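Local atomic coordinates of acyl-CoA dehydrogenase (PDB entry 2Z1Q), a protein that probably oxidises saturated acyl-CoA thioesters to their 2,3-dehydroacyl-CoA products, with a bound FAD as cofactor. Residues Val32-Val43 against Val91-Gly102; Thr211-Glu219 against Thr230-Lys239. All coordinates share one frame; numbering follows the deposited sequence.

Interaction 1. Residues Val32-Val43 against Val91-Gly102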
loop_
_atom_site.group_PDB
_atom_site.type_symbol
_atom_site.label_atom_id
_atom_site.label_comp_id
_atom_site.label_asym_id
_atom_site.label_seq_id
_atom_site.Cartn_x
_atom_site.Cartn_y
_atom_site.Cartn_z
ATOM N N VAL B 32 -23.681 4.864 -24.858
ATOM C CA VAL B 32 -22.799 4.715 -23.706
ATOM C C VAL B 32 -21.923 5.962 -23.572
ATOM O O VAL B 32 -21.753 6.506 -22.481
ATOM C CB VAL B 32 -21.887 3.456 -23.857
ATOM C CG1 VAL B 32 -21.011 3.274 -22.619
ATOM C CG2 VAL B 32 -22.743 2.215 -24.076
ATOM N N LYS B 33 -21.373 6.421 -24.689
ATOM C CA LYS B 33 -20.510 7.592 -24.675
ATOM C C LYS B 33 -21.278 8.822 -24.218
ATOM O O LYS B 33 -20.684 9.808 -23.782
ATOM C CB LYS B 33 -19.920 7.811 -26.066
ATOM C CG LYS B 33 -19.121 6.613 -26.548
ATOM C CD LYS B 33 -18.904 6.603 -28.054
ATOM C CE LYS B 33 -17.974 7.708 -28.519
ATOM N NZ LYS B 33 -17.710 7.584 -29.985
ATOM N N GLU B 34 -22.601 8.744 -24.309
ATOM C CA GLU B 34 -23.476 9.837 -23.915
ATOM C C GLU B 34 -23.614 9.911 -22.400
ATOM O O GLU B 34 -23.280 10.921 -21.777
ATOM C CB GLU B 34 -24.866 9.651 -24.531
ATOM C CG GLU B 34 -25.288 10.739 -25.495
ATOM C CD GLU B 34 -25.153 12.124 -24.896
ATOM O OE1 GLU B 34 -24.005 12.607 -24.782
ATOM O OE2 GLU B 34 -26.190 12.726 -24.540
ATOM N N ILE B 35 -24.116 8.836 -21.806
ATOM C CA ILE B 35 -24.298 8.815 -20.368
ATOM C C ILE B 35 -22.974 9.062 -19.647
ATOM O O ILE B 35 -22.936 9.738 -18.617
ATOM C CB ILE B 35 -24.918 7.486 -19.914
ATOM C CG1 ILE B 35 -26.232 7.258 -20.676
ATOM C CG2 ILE B 35 -25.177 7.523 -18.420
ATOM C CD1 ILE B 35 -27.092 6.124 -20.146
ATOM N N ALA B 36 -21.885 8.535 -20.200
ATOM C CA ALA B 36 -20.573 8.729 -19.601
ATOM C C ALA B 36 -20.287 10.222 -19.488
ATOM O O ALA B 36 -19.791 10.699 -18.467
ATOM C CB ALA B 36 -19.500 8.053 -20.443
ATOM N N ARG B 37 -20.604 10.957 -20.546
ATOM C CA ARG B 37 -20.371 12.391 -20.560
ATOM C C ARG B 37 -21.256 13.088 -19.514
ATOM O O ARG B 37 -20.816 14.014 -18.832
ATOM C CB ARG B 37 -20.638 12.935 -21.962
ATOM C CG ARG B 37 -20.056 14.304 -22.228
ATOM C CD ARG B 37 -20.079 14.648 -23.715
ATOM N NE ARG B 37 -19.297 13.713 -24.529
ATOM C CZ ARG B 37 -19.819 12.721 -25.248
ATOM N NH1 ARG B 37 -19.024 11.925 -25.955
ATOM N NH2 ARG B 37 -21.131 12.523 -25.263
ATOM N N THR B 38 -22.495 12.617 -19.385
ATOM C CA THR B 38 -23.445 13.170 -18.416
ATOM C C THR B 38 -22.869 13.015 -17.010
ATOM O O THR B 38 -22.871 13.951 -16.212
ATOM C CB THR B 38 -24.807 12.426 -18.477
ATOM O OG1 THR B 38 -25.414 12.644 -19.757
ATOM C CG2 THR B 38 -25.743 12.927 -17.388
ATOM N N THR B 39 -22.376 11.817 -16.723
ATOM C CA THR B 39 -21.783 11.521 -15.428
ATOM C C THR B 39 -20.583 12.424 -15.177
ATOM O O THR B 39 -20.455 13.012 -14.101
ATOM C CB THR B 39 -21.371 10.037 -15.350
ATOM O OG1 THR B 39 -22.540 9.216 -15.480
ATOM C CG2 THR B 39 -20.689 9.734 -14.032
ATOM N N ARG B 40 -19.704 12.550 -16.167
ATOM C CA ARG B 40 -18.534 13.407 -16.023
ATOM C C ARG B 40 -18.954 14.843 -15.693
ATOM O O ARG B 40 -18.293 15.522 -14.897
ATOM C CB ARG B 40 -17.692 13.388 -17.302
ATOM C CG ARG B 40 -16.646 12.264 -17.362
ATOM C CD ARG B 40 -15.885 12.244 -18.695
ATOM N NE ARG B 40 -16.543 11.421 -19.714
ATOM C CZ ARG B 40 -16.757 11.806 -20.971
ATOM N NH1 ARG B 40 -16.370 13.012 -21.376
ATOM N NH2 ARG B 40 -17.359 10.990 -21.830
ATOM N N THR B 41 -20.054 15.293 -16.292
ATOM C CA THR B 41 -20.546 16.645 -16.056
ATOM C C THR B 41 -21.111 16.746 -14.640
ATOM O O THR B 41 -20.827 17.693 -13.907
ATOM C CB THR B 41 -21.641 17.023 -17.074
ATOM O OG1 THR B 41 -21.144 16.819 -18.401
ATOM C CG2 THR B 41 -22.042 18.484 -16.915
ATOM N N PHE B 42 -21.915 15.755 -14.274
ATOM C CA PHE B 42 -22.522 15.678 -12.951
ATOM C C PHE B 42 -21.470 15.756 -11.847
ATOM O O PHE B 42 -21.677 16.408 -10.825
ATOM C CB PHE B 42 -23.283 14.358 -12.820
ATOM C CG PHE B 42 -23.862 14.122 -11.451
ATOM C CD1 PHE B 42 -24.832 14.973 -10.936
ATOM C CD2 PHE B 42 -23.449 13.030 -10.686
ATOM C CE1 PHE B 42 -25.387 14.745 -9.685
ATOM C CE2 PHE B 42 -24.004 12.794 -9.430
ATOM C CZ PHE B 42 -24.977 13.657 -8.931
ATOM N N VAL B 43 -20.335 15.096 -12.066
ATOM C CA VAL B 43 -19.255 15.065 -11.084
ATOM C C VAL B 43 -18.521 16.386 -10.971
ATOM O O VAL B 43 -18.334 16.913 -9.871
ATOM C CB VAL B 43 -18.234 13.956 -11.426
ATOM C CG1 VAL B 43 -17.039 14.010 -10.481
ATOM C CG2 VAL B 43 -18.909 12.611 -11.344
ATOM N N VAL B 91 -23.361 -2.628 -19.643
ATOM C CA VAL B 91 -22.221 -1.804 -20.006
ATOM C C VAL B 91 -22.411 -0.356 -19.550
ATOM O O VAL B 91 -21.471 0.267 -19.065
ATOM C CB VAL B 91 -21.960 -1.814 -21.524
ATOM C CG1 VAL B 91 -23.196 -1.347 -22.291
ATOM C CG2 VAL B 91 -20.775 -0.920 -21.829
ATOM N N ILE B 92 -23.628 0.168 -19.702
ATOM C CA ILE B 92 -23.949 1.548 -19.312
ATOM C C ILE B 92 -23.792 1.788 -17.802
ATOM O O ILE B 92 -23.124 2.737 -17.385
ATOM C CB ILE B 92 -25.394 1.920 -19.740
ATOM C CG1 ILE B 92 -25.503 1.922 -21.267
ATOM C CG2 ILE B 92 -25.776 3.281 -19.187
ATOM C CD1 ILE B 92 -26.880 2.300 -21.774
ATOM N N SER B 93 -24.405 0.937 -16.984
ATOM C CA SER B 93 -24.276 1.102 -15.540
ATOM C C SER B 93 -22.815 0.919 -15.120
ATOM O O SER B 93 -22.376 1.467 -14.107
ATOM C CB SER B 93 -25.177 0.105 -14.801
ATOM O OG SER B 93 -25.015 -1.208 -15.300
ATOM N N THR B 94 -22.056 0.167 -15.914
ATOM C CA THR B 94 -20.649 -0.067 -15.607
ATOM C C THR B 94 -19.788 1.156 -15.902
ATOM O O THR B 94 -18.900 1.494 -15.111
ATOM C CB THR B 94 -20.092 -1.286 -16.378
ATOM O OG1 THR B 94 -20.830 -2.458 -16.018
ATOM C CG2 THR B 94 -18.629 -1.502 -16.037
ATOM N N VAL B 95 -20.042 1.825 -17.026
ATOM C CA VAL B 95 -19.263 3.012 -17.368
ATOM C C VAL B 95 -19.607 4.140 -16.379
ATOM O O VAL B 95 -18.757 4.962 -16.043
ATOM C CB VAL B 95 -19.524 3.491 -18.833
ATOM C CG1 VAL B 95 -19.284 2.340 -19.814
ATOM C CG2 VAL B 95 -20.937 4.030 -18.977
ATOM N N VAL B 96 -20.852 4.163 -15.910
ATOM C CA VAL B 96 -21.288 5.179 -14.951
ATOM C C VAL B 96 -20.505 4.988 -13.650
ATOM O O VAL B 96 -20.073 5.951 -13.028
ATOM C CB VAL B 96 -22.818 5.075 -14.681
ATOM C CG1 VAL B 96 -23.205 5.926 -13.480
ATOM C CG2 VAL B 96 -23.588 5.549 -15.911
ATOM N N ALA B 97 -20.312 3.735 -13.254
ATOM C CA ALA B 97 -19.558 3.436 -12.045
ATOM C C ALA B 97 -18.135 3.952 -12.202
ATOM O O ALA B 97 -17.593 4.575 -11.297
ATOM C CB ALA B 97 -19.544 1.940 -11.799
ATOM N N GLU B 98 -17.535 3.700 -13.364
ATOM C CA GLU B 98 -16.164 4.129 -13.614
ATOM C C GLU B 98 -15.998 5.648 -13.543
ATOM O O GLU B 98 -15.060 6.141 -12.926
ATOM C CB GLU B 98 -15.654 3.617 -14.980
ATOM C CG GLU B 98 -14.277 4.201 -15.386
ATOM C CD GLU B 98 -13.795 3.793 -16.787
ATOM O OE1 GLU B 98 -12.829 4.414 -17.273
ATOM O OE2 GLU B 98 -14.370 2.861 -17.395
ATOM N N GLU B 99 -16.909 6.382 -14.176
ATOM C CA GLU B 99 -16.837 7.840 -14.200
ATOM C C GLU B 99 -17.129 8.465 -12.834
ATOM O O GLU B 99 -16.710 9.582 -12.544
ATOM C CB GLU B 99 -17.800 8.396 -15.263
ATOM C CG GLU B 99 -17.381 8.114 -16.724
ATOM C CD GLU B 99 -15.935 8.495 -17.020
ATOM O OE1 GLU B 99 -15.402 9.405 -16.346
ATOM O OE2 GLU B 99 -15.333 7.895 -17.931
ATOM N N LEU B 100 -17.843 7.737 -11.990
ATOM C CA LEU B 100 -18.150 8.260 -10.673
ATOM C C LEU B 100 -17.027 8.078 -9.648
ATOM O O LEU B 100 -17.169 8.493 -8.500
ATOM C CB LEU B 100 -19.441 7.654 -10.153
ATOM C CG LEU B 100 -20.706 8.310 -10.704
ATOM C CD1 LEU B 100 -21.887 7.566 -10.140
ATOM C CD2 LEU B 100 -20.773 9.792 -10.336
ATOM N N SER B 101 -15.913 7.481 -10.077
ATOM C CA SER B 101 -14.763 7.265 -9.195
ATOM C C SER B 101 -14.103 8.605 -8.854
ATOM O O SER B 101 -13.096 8.651 -8.143
ATOM C CB SER B 101 -13.729 6.356 -9.871
ATOM O OG SER B 101 -13.090 7.016 -10.958
ATOM N N GLY B 102 -14.672 9.693 -9.369
ATOM C CA GLY B 102 -14.118 11.009 -9.095
ATOM C C GLY B 102 -14.954 11.778 -8.090
ATOM O O GLY B 102 -14.625 12.909 -7.717
#
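The carboxylate of E99 meets the guanidinium of R40 at its edge, near its plane, while R37 CA sits over one face toward the rim. R40 NE and E99 OE1 are 4.1 Å apart, too far for a salt bridge; the carboxylate makes its salt bridge with R277, and the closer touch to R40 is R40 CG on E99 OE1 at 3.3 Å. L100 CD2 likewise comes to the edge of the F42 ring, and it also packs on V43 CG2 at 3.5 Å. T39 works in two directions: with chi1 at -62°, OG1 turns back to I35 O (3.2 Å), approaching from above the carbonyl plane, and CG2 presses on E99 CB at 3.4 Å and on L100 CG. A serine at this place would lack that methyl and would probably open a gap facing E99 CB and L100 CG. Near V32 and V91, at the N-terminal ends of both segments, the packing is tight: V32 CG1 lies 3.4 Å from V95 CG1, and the side chains of I35 and I92 cross at about a right angle, with I35 CD1 3.3 Å from I92 CG2. Helices 32-43 and 91-99 run roughly parallel, crossing at -28°, within the helical N-terminal domain of the acyl-CoA dehydrogenase fold. The contact is thus mainly apolar packing, with R40 and E99 its one oppositely charged pair.

Interaction 2. Residues Thr211-Glu219 against Thr230-Lys239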
loop_
_atom_site.group_PDB
_atom_site.type_symbol
_atom_site.label_atom_id
_atom_site.label_comp_id
_atom_site.label_asym_id
_atom_site.label_seq_id
_atom_site.Cartn_x
_atom_site.Cartn_y
_atom_site.Cartn_z
ATOM N N THR B 211 -39.863 3.024 10.779
ATOM C CA THR B 211 -40.431 1.911 11.534
ATOM C C THR B 211 -39.957 1.946 12.999
ATOM O O THR B 211 -38.751 1.972 13.272
ATOM C CB THR B 211 -40.051 0.546 10.905
ATOM O OG1 THR B 211 -40.636 0.432 9.599
ATOM C CG2 THR B 211 -40.558 -0.612 11.771
ATOM N N PRO B 212 -40.896 1.955 13.958
ATOM C CA PRO B 212 -40.551 1.990 15.385
ATOM C C PRO B 212 -39.640 0.833 15.791
ATOM O O PRO B 212 -39.832 -0.296 15.344
ATOM C CB PRO B 212 -41.917 1.906 16.074
ATOM C CG PRO B 212 -42.841 2.549 15.082
ATOM C CD PRO B 212 -42.357 1.981 13.769
ATOM N N GLY B 213 -38.662 1.114 16.647
ATOM C CA GLY B 213 -37.750 0.069 17.089
ATOM C C GLY B 213 -36.457 0.026 16.298
ATOM O O GLY B 213 -35.499 -0.643 16.687
ATOM N N LEU B 214 -36.432 0.734 15.175
ATOM C CA LEU B 214 -35.243 0.786 14.334
ATOM C C LEU B 214 -34.487 2.072 14.632
ATOM O O LEU B 214 -35.033 3.156 14.494
ATOM C CB LEU B 214 -35.630 0.774 12.860
ATOM C CG LEU B 214 -34.441 0.731 11.904
ATOM C CD1 LEU B 214 -33.975 -0.703 11.712
ATOM C CD2 LEU B 214 -34.854 1.328 10.579
ATOM N N SER B 215 -33.228 1.940 15.034
ATOM C CA SER B 215 -32.406 3.106 15.358
ATOM C C SER B 215 -31.029 2.991 14.702
ATOM O O SER B 215 -30.680 1.945 14.172
ATOM C CB SER B 215 -32.245 3.232 16.876
ATOM O OG SER B 215 -31.661 2.055 17.408
ATOM N N PHE B 216 -30.239 4.055 14.756
ATOM C CA PHE B 216 -28.923 4.029 14.125
ATOM C C PHE B 216 -27.813 4.566 15.019
ATOM O O PHE B 216 -28.012 5.543 15.737
ATOM C CB PHE B 216 -28.962 4.851 12.837
ATOM C CG PHE B 216 -30.254 4.726 12.077
ATOM C CD1 PHE B 216 -31.337 5.543 12.378
ATOM C CD2 PHE B 216 -30.392 3.776 11.071
ATOM C CE1 PHE B 216 -32.541 5.420 11.686
ATOM C CE2 PHE B 216 -31.587 3.644 10.378
ATOM C CZ PHE B 216 -32.665 4.468 10.684
ATOM N N GLY B 217 -26.644 3.936 14.981
ATOM C CA GLY B 217 -25.543 4.424 15.791
ATOM C C GLY B 217 -24.938 5.634 15.089
ATOM O O GLY B 217 -25.312 5.922 13.952
ATOM N N PRO B 218 -24.008 6.362 15.732
ATOM C CA PRO B 218 -23.377 7.540 15.129
ATOM C C PRO B 218 -22.575 7.174 13.892
ATOM O O PRO B 218 -22.278 5.993 13.657
ATOM C CB PRO B 218 -22.493 8.073 16.253
ATOM C CG PRO B 218 -22.109 6.834 16.974
ATOM C CD PRO B 218 -23.387 6.038 17.028
ATOM N N GLU B 219 -22.234 8.185 13.105
ATOM C CA GLU B 219 -21.469 7.979 11.886
ATOM C C GLU B 219 -20.142 7.275 12.216
ATOM O O GLU B 219 -19.405 7.697 13.112
ATOM C CB GLU B 219 -21.212 9.330 11.204
ATOM C CG GLU B 219 -22.392 9.841 10.340
ATOM C CD GLU B 219 -22.783 8.867 9.239
ATOM O OE1 GLU B 219 -21.880 8.190 8.703
ATOM O OE2 GLU B 219 -23.982 8.771 8.904
ATOM N N THR B 230 -22.028 5.844 6.887
ATOM C CA THR B 230 -21.929 4.471 7.348
ATOM C C THR B 230 -22.268 4.444 8.838
ATOM O O THR B 230 -21.587 5.053 9.665
ATOM C CB THR B 230 -20.511 3.893 7.130
ATOM O OG1 THR B 230 -19.937 4.435 5.936
ATOM C CG2 THR B 230 -20.587 2.385 6.976
ATOM N N ARG B 231 -23.338 3.747 9.184
ATOM C CA ARG B 231 -23.764 3.670 10.570
ATOM C C ARG B 231 -24.162 2.257 10.914
ATOM O O ARG B 231 -24.350 1.408 10.044
ATOM C CB ARG B 231 -24.969 4.591 10.827
ATOM C CG ARG B 231 -24.694 6.094 10.806
ATOM C CD ARG B 231 -26.004 6.871 10.620
ATOM N NE ARG B 231 -25.840 8.320 10.743
ATOM C CZ ARG B 231 -26.012 9.005 11.870
ATOM N NH1 ARG B 231 -26.355 8.379 12.993
ATOM N NH2 ARG B 231 -25.846 10.322 11.875
ATOM N N GLN B 232 -24.299 2.005 12.203
ATOM C CA GLN B 232 -24.711 0.704 12.675
ATOM C C GLN B 232 -26.233 0.787 12.758
ATOM O O GLN B 232 -26.777 1.800 13.198
ATOM C CB GLN B 232 -24.114 0.460 14.050
ATOM C CG GLN B 232 -24.273 -0.923 14.560
ATOM C CD GLN B 232 -23.670 -1.072 15.930
ATOM O OE1 GLN B 232 -24.151 -0.482 16.894
ATOM N NE2 GLN B 232 -22.608 -1.861 16.028
ATOM N N VAL B 233 -26.923 -0.247 12.290
ATOM C CA VAL B 233 -28.381 -0.252 12.349
ATOM C C VAL B 233 -28.827 -1.236 13.425
ATOM O O VAL B 233 -28.483 -2.415 13.375
ATOM C CB VAL B 233 -29.012 -0.643 10.983
ATOM C CG1 VAL B 233 -30.525 -0.721 11.112
ATOM C CG2 VAL B 233 -28.641 0.387 9.925
ATOM N N ILE B 234 -29.583 -0.744 14.401
ATOM C CA ILE B 234 -30.063 -1.579 15.494
ATOM C C ILE B 234 -31.548 -1.905 15.344
ATOM O O ILE B 234 -32.332 -1.055 14.944
ATOM C CB ILE B 234 -29.841 -0.867 16.855
ATOM C CG1 ILE B 234 -28.341 -0.683 17.110
ATOM C CG2 ILE B 234 -30.507 -1.659 17.975
ATOM C CD1 ILE B 234 -28.017 0.185 18.316
ATOM N N LEU B 235 -31.940 -3.136 15.655
ATOM C CA LEU B 235 -33.347 -3.512 15.572
ATOM C C LEU B 235 -33.850 -4.038 16.904
ATOM O O LEU B 235 -33.470 -5.123 17.333
ATOM C CB LEU B 235 -33.584 -4.587 14.513
ATOM C CG LEU B 235 -33.312 -4.240 13.057
ATOM C CD1 LEU B 235 -31.838 -4.448 12.721
ATOM C CD2 LEU B 235 -34.177 -5.140 12.205
ATOM N N GLU B 236 -34.705 -3.253 17.550
ATOM C CA GLU B 236 -35.283 -3.632 18.836
ATOM C C GLU B 236 -36.781 -3.815 18.634
ATOM O O GLU B 236 -37.519 -2.839 18.548
ATOM C CB GLU B 236 -35.026 -2.543 19.881
ATOM C CG GLU B 236 -33.548 -2.266 20.145
ATOM C CD GLU B 236 -33.315 -1.070 21.060
ATOM O OE1 GLU B 236 -32.147 -0.652 21.198
ATOM O OE2 GLU B 236 -34.293 -0.547 21.644
ATOM N N ASP B 237 -37.220 -5.067 18.551
ATOM C CA ASP B 237 -38.627 -5.396 18.339
ATOM C C ASP B 237 -39.221 -4.620 17.158
ATOM O O ASP B 237 -40.147 -3.827 17.332
ATOM C CB ASP B 237 -39.444 -5.113 19.608
ATOM C CG ASP B 237 -39.046 -6.004 20.773
ATOM O OD1 ASP B 237 -38.874 -7.222 20.564
ATOM O OD2 ASP B 237 -38.914 -5.486 21.901
ATOM N N VAL B 238 -38.692 -4.850 15.957
ATOM C CA VAL B 238 -39.186 -4.168 14.762
ATOM C C VAL B 238 -40.320 -4.951 14.090
ATOM O O VAL B 238 -40.155 -6.122 13.735
ATOM C CB VAL B 238 -38.050 -3.940 13.724
ATOM C CG1 VAL B 238 -38.626 -3.423 12.422
ATOM C CG2 VAL B 238 -37.031 -2.943 14.266
ATOM N N LYS B 239 -41.469 -4.292 13.937
ATOM C CA LYS B 239 -42.645 -4.890 13.311
ATOM C C LYS B 239 -42.554 -4.754 11.799
ATOM O O LYS B 239 -42.465 -3.651 11.265
ATOM C CB LYS B 239 -43.924 -4.197 13.796
ATOM C CG LYS B 239 -44.232 -4.377 15.274
ATOM C CD LYS B 239 -44.910 -5.708 15.552
ATOM C CE LYS B 239 -46.334 -5.721 15.023
ATOM N NZ LYS B 239 -47.150 -4.642 15.653
HETATM O O HOH W 1 -22.728 3.308 14.384
HETATM O O HOH W 2 -25.226 11.153 8.654
#
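L214, S215 and F216 pair antiparallel with L235, I234 and V233, the strand directions 157° apart; S215 and I234 form a hydrogen-bonded pair, with S215 N to I234 O at 3.1 Å and I234 N to S215 O at 2.9 Å, between the non-hydrogen-bonded pairs L214-L235 and F216-V233. Hydrogen bonds from E236 N to G213 O and G217 N to Q232 O extend the pairing at its two ends. G213 sits in a type II turn from T211 to L214, at backbone angles that call for glycine, and a side chain there would run into E236 O. On one face, CG of L214 lies anti to the backbone N (chi1 -176°), which carries CD1 to V233 CG1 (3.5 Å) and also to L235 CG. F216 lies side by side with V233, whose CG2 meets the ring edge at F216 CD2 (4.0 Å); the ring also makes a cation-pi contact with R209. On the other face S215 OG rests against I234 CB. Strand 214-216 lies at an edge of the middle-domain beta-sheet, and strand 230-235 joins it to strand 172-183; T230 touches the FAD, its hydroxyl bonded to K222. The E219 carboxylate holds two consecutive residues of the other strand, T230 and R231. Its OE1 takes T230 N at 3.0 Å through the syn lone pair, while OE2 forms a salt bridge with R231 NE (2.7 Å), a hydrogen bond that is bent and weak; the carboxylate and guanidinium planes stand 83° apart. OE2 also accepts from a water and is bonded to S229 OG. R231 NH1 gives a weak bond to G217 O (2.8 Å). A second water links P218 O to Q232 N. Beyond the strand end T211 CG2 lies tight on V238 CG1 (3.5 Å), where D237 and V238 form a G1 bulge opposite L175.

How the interactions relate
Interaction 1 lies nearer the middle of the chain and is mostly buried; interaction 2 sits farther out and is partly open to solvent. Their centres are about 33 Å apart and their nearest atoms about 15 Å, so they do not touch, and they share no helix or strand. Each belongs to a different domain: 32-43 with 91-102 joins two helices of the N-terminal domain, 211-219 with 230-239 two strands of the middle domain. The chemistry follows. Helices meet mainly through aliphatic side chains, each helix satisfying its own backbone; strands meet through backbone bonds, with two waters and a salt bridge at the partly exposed E219-R231 end. T230 brings interaction 2 alone to the FAD pocket.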